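Local structure of diacylglycerol O-acyltransferase (Marinobacter hydrocarbonoclasticus, 6CHJ) at residues B[37-42]-B[126-131]. The protein probably transfers the acyl group of acyl-CoA to diacylglycerol to make triacylglycerol, and as a wax ester synthase to alcohols to make wax esters. Residues are numbered along the deposited sequence; the frame is centred on the assembly and turned at random.
Sequences DDYVAQ and RQFALY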
ATOM      1  N   ASP B  37     -27.673 -14.735  -0.368  1.00 71.39           N
ATOM      2  CA  ASP B  37     -26.436 -15.082  -1.062  1.00 69.38           C
ATOM      3  C   ASP B  37     -25.486 -13.896  -1.214  1.00 75.70           C
ATOM      4  O   ASP B  37     -24.267 -14.075  -1.284  1.00 77.03           O
ATOM      5  CB  ASP B  37     -26.751 -15.645  -2.452  1.00 73.57           C
ATOM      6  CG  ASP B  37     -27.170 -17.097  -2.415  1.00 81.56           C
ATOM      7  OD1 ASP B  37     -26.771 -17.792  -1.461  1.00 77.30           O
ATOM      8  OD2 ASP B  37     -27.892 -17.544  -3.340  1.00 82.60           O
ATOM      9  N   ASP B  38     -26.032 -12.682  -1.277  1.00 75.10           N
ATOM     10  CA  ASP B  38     -25.257 -11.475  -1.518  1.00 65.85           C
ATOM     11  C   ASP B  38     -25.128 -10.625  -0.256  1.00 67.37           C
ATOM     12  O   ASP B  38     -25.090  -9.394  -0.326  1.00 70.08           O
ATOM     13  CB  ASP B  38     -25.884 -10.668  -2.652  1.00 78.17           C
ATOM     14  CG  ASP B  38     -27.256 -10.073  -2.283  1.00 77.77           C
ATOM     15  OD1 ASP B  38     -27.878 -10.502  -1.279  1.00 77.32           O
ATOM     16  OD2 ASP B  38     -27.710  -9.159  -3.010  1.00 76.66           O
ATOM     17  N   TYR B  39     -25.013 -11.274   0.910  1.00 69.67           N
ATOM     18  CA  TYR B  39     -25.093 -10.560   2.189  1.00 65.60           C
ATOM     19  C   TYR B  39     -23.946  -9.577   2.395  1.00 60.30           C
ATOM     20  O   TYR B  39     -24.126  -8.558   3.074  1.00 65.67           O
ATOM     21  CB  TYR B  39     -25.124 -11.549   3.363  1.00 62.34           C
ATOM     22  CG  TYR B  39     -24.831 -10.899   4.702  1.00 59.21           C
ATOM     23  CD1 TYR B  39     -25.762 -10.069   5.314  1.00 58.08           C
ATOM     24  CD2 TYR B  39     -23.610 -11.099   5.346  1.00 58.67           C
ATOM     25  CE1 TYR B  39     -25.497  -9.468   6.541  1.00 59.75           C
ATOM     26  CE2 TYR B  39     -23.328 -10.495   6.567  1.00 54.78           C
ATOM     27  CZ  TYR B  39     -24.275  -9.680   7.162  1.00 62.17           C
ATOM     28  OH  TYR B  39     -23.998  -9.071   8.377  1.00 61.35           O
ATOM     29  N   VAL B  40     -22.759  -9.856   1.861  1.00 54.64           N
ATOM     30  CA  VAL B  40     -21.649  -8.952   2.148  1.00 62.16           C
ATOM     31  C   VAL B  40     -21.820  -7.651   1.366  1.00 62.70           C
ATOM     32  O   VAL B  40     -21.706  -6.555   1.933  1.00 59.06           O
ATOM     33  CB  VAL B  40     -20.287  -9.625   1.884  1.00 58.64           C
ATOM     34  CG1 VAL B  40     -19.169  -8.781   2.457  1.00 57.31           C
ATOM     35  CG2 VAL B  40     -20.249 -11.010   2.547  1.00 58.49           C
ATOM     36  N   ALA B  41     -22.174  -7.749   0.076  1.00 59.90           N
ATOM     37  CA  ALA B  41     -22.418  -6.533  -0.700  1.00 58.18           C
ATOM     38  C   ALA B  41     -23.494  -5.666  -0.047  1.00 59.84           C
ATOM     39  O   ALA B  41     -23.347  -4.435   0.025  1.00 61.77           O
ATOM     40  CB  ALA B  41     -22.787  -6.884  -2.137  1.00 60.31           C
ATOM     41  N   GLN B  42     -24.556  -6.293   0.483  1.00 65.40           N
ATOM     42  CA  GLN B  42     -25.539  -5.562   1.288  1.00 65.24           C
ATOM     43  C   GLN B  42     -24.878  -4.879   2.480  1.00 61.78           C
ATOM     44  O   GLN B  42     -25.204  -3.731   2.809  1.00 62.71           O
ATOM     45  CB  GLN B  42     -26.640  -6.505   1.788  1.00 67.69           C
ATOM     46  CG  GLN B  42     -27.375  -7.273   0.713  1.00 74.42           C
ATOM     47  CD  GLN B  42     -28.876  -7.375   0.935  1.00 79.89           C
ATOM     48  OE1 GLN B  42     -29.354  -8.144   1.783  1.00 79.27           O
ATOM     49  NE2 GLN B  42     -29.631  -6.608   0.154  1.00 90.74           N
ATOM     50  N   ARG B 126     -19.839 -19.096   2.626  1.00 63.85           N
ATOM     51  CA  ARG B 126     -20.710 -18.150   3.328  1.00 65.79           C
ATOM     52  C   ARG B 126     -20.006 -17.546   4.547  1.00 65.24           C
ATOM     53  O   ARG B 126     -20.552 -17.467   5.654  1.00 62.02           O
ATOM     54  CB  ARG B 126     -22.051 -18.810   3.704  1.00 70.37           C
ATOM     55  CG  ARG B 126     -22.911 -19.228   2.483  1.00 60.19           C
ATOM     56  CD  ARG B 126     -24.287 -19.854   2.842  1.00 61.54           C
ATOM     57  NE  ARG B 126     -25.042 -19.048   3.796  1.00 56.47           N
ATOM     58  CZ  ARG B 126     -25.942 -18.132   3.453  1.00 66.00           C
ATOM     59  NH1 ARG B 126     -26.188 -17.891   2.164  1.00 64.04           N
ATOM     60  NH2 ARG B 126     -26.576 -17.435   4.398  1.00 61.79           N
ATOM     61  N   GLN B 127     -18.775 -17.094   4.322  1.00 68.55           N
ATOM     62  CA  GLN B 127     -18.037 -16.314   5.296  1.00 61.14           C
ATOM     63  C   GLN B 127     -17.603 -15.000   4.664  1.00 62.53           C
ATOM     64  O   GLN B 127     -17.537 -14.873   3.440  1.00 66.04           O
ATOM     65  CB  GLN B 127     -16.815 -17.085   5.806  1.00 61.37           C
ATOM     66  CG  GLN B 127     -17.131 -18.505   6.226  1.00 64.49           C
ATOM     67  CD  GLN B 127     -16.207 -19.017   7.323  1.00 69.09           C
ATOM     68  OE1 GLN B 127     -16.410 -18.734   8.508  1.00 69.54           O
ATOM     69  NE2 GLN B 127     -15.194 -19.786   6.934  1.00 62.05           N
ATOM     70  N   PHE B 128     -17.312 -14.021   5.519  1.00 62.92           N
ATOM     71  CA  PHE B 128     -16.651 -12.793   5.115  1.00 61.06           C
ATOM     72  C   PHE B 128     -15.583 -12.440   6.154  1.00 60.56           C
ATOM     73  O   PHE B 128     -15.473 -13.087   7.201  1.00 55.51           O
ATOM     74  CB  PHE B 128     -17.667 -11.663   4.922  1.00 59.41           C
ATOM     75  CG  PHE B 128     -18.335 -11.210   6.183  1.00 50.37           C
ATOM     76  CD1 PHE B 128     -17.934 -10.037   6.801  1.00 51.21           C
ATOM     77  CD2 PHE B 128     -19.390 -11.923   6.716  1.00 57.29           C
ATOM     78  CE1 PHE B 128     -18.536  -9.595   7.956  1.00 46.55           C
ATOM     79  CE2 PHE B 128     -20.013 -11.489   7.873  1.00 57.66           C
ATOM     80  CZ  PHE B 128     -19.585 -10.315   8.491  1.00 55.29           C
ATOM     81  N   ALA B 129     -14.789 -11.399   5.859  1.00 52.75           N
ATOM     82  CA  ALA B 129     -13.656 -11.042   6.707  1.00 58.67           C
ATOM     83  C   ALA B 129     -13.575  -9.535   6.916  1.00 53.83           C
ATOM     84  O   ALA B 129     -13.970  -8.742   6.059  1.00 60.47           O
ATOM     85  CB  ALA B 129     -12.321 -11.538   6.126  1.00 54.42           C
ATOM     86  N   LEU B 130     -13.052  -9.143   8.071  1.00 48.51           N
ATOM     87  CA  LEU B 130     -12.663  -7.761   8.316  1.00 54.13           C
ATOM     88  C   LEU B 130     -11.159  -7.741   8.529  1.00 50.34           C
ATOM     89  O   LEU B 130     -10.653  -8.420   9.432  1.00 42.07           O
ATOM     90  CB  LEU B 130     -13.368  -7.158   9.531  1.00 47.14           C
ATOM     91  CG  LEU B 130     -14.755  -6.544   9.421  1.00 60.48           C
ATOM     92  CD1 LEU B 130     -14.958  -5.628  10.614  1.00 58.96           C
ATOM     93  CD2 LEU B 130     -14.999  -5.808   8.078  1.00 55.35           C
ATOM     94  N   TYR B 131     -10.452  -6.965   7.708  1.00 49.36           N
ATOM     95  CA  TYR B 131      -9.055  -6.648   7.963  1.00 44.62           C
ATOM     96  C   TYR B 131      -8.959  -5.187   8.357  1.00 46.12           C
ATOM     97  O   TYR B 131      -9.223  -4.305   7.531  1.00 53.49           O
ATOM     98  CB  TYR B 131      -8.152  -6.936   6.768  1.00 41.40           C
ATOM     99  CG  TYR B 131      -6.770  -6.329   6.986  1.00 44.24           C
ATOM    100  CD1 TYR B 131      -5.860  -6.901   7.896  1.00 46.60           C
ATOM    101  CD2 TYR B 131      -6.408  -5.157   6.336  1.00 49.51           C
ATOM    102  CE1 TYR B 131      -4.619  -6.330   8.120  1.00 50.09           C
ATOM    103  CE2 TYR B 131      -5.177  -4.565   6.556  1.00 57.95           C
ATOM    104  CZ  TYR B 131      -4.281  -5.152   7.440  1.00 49.10           C
ATOM    105  OH  TYR B 131      -3.077  -4.536   7.602  1.00 45.24           O
TER
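Phe128, near the start of strand 127-135, is what the first turn of helix 39-49 packs against: Val40 presses on its CB, and the edge of the Tyr39 ring approaches its ring. This is helix-on-sheet packing within the catalytic domain of the CoA-dependent acyltransferase clan, where strand 127-135 runs between strands 115-121 and 22-30 in a mixed sheet. Phe128 gives up more surface than any other residue here, and the first bond of its side chain points toward the helix.

Val40 reaches it through the methyl CG2, 3.6 Å from Phe128 CB and close also to CG at the root of the ring. The same valine touches Leu119 and Glu121 of the adjacent strand, so it packs against two adjacent strands at once. Tyr39 comes in beside it as an offset edge-to-face pair. With CG anti to its backbone N (chi1 164°), the tyrosine directs a ring edge at Phe128. CE2 of Tyr39 stands 3.7 Å from CE2 of Phe128. The ring centroids of Tyr39 and Phe128 are 5.8 Å apart, and the planes are inclined at 64°. Phe29 of the neighbouring strand 22-30 also stacks on Phe128, while Pro32 packs against Tyr39.

Nearer the surface, Arg126 bends at chi3 and carries its guanidinium toward the loop ahead of the helix. Its firmer polar hold is there, a hydrogen bond from NH2 to the carbonyl O of Ala35. Asp37 adds a charge contact, probably a modest one given its length and exposure: Asp37 OD1 approaches the rim of the guanidinium almost in its plane, in a long salt bridge of 3.7 Å to Arg126 NH1, with the carboxylate turned 65° from the guanidinium plane.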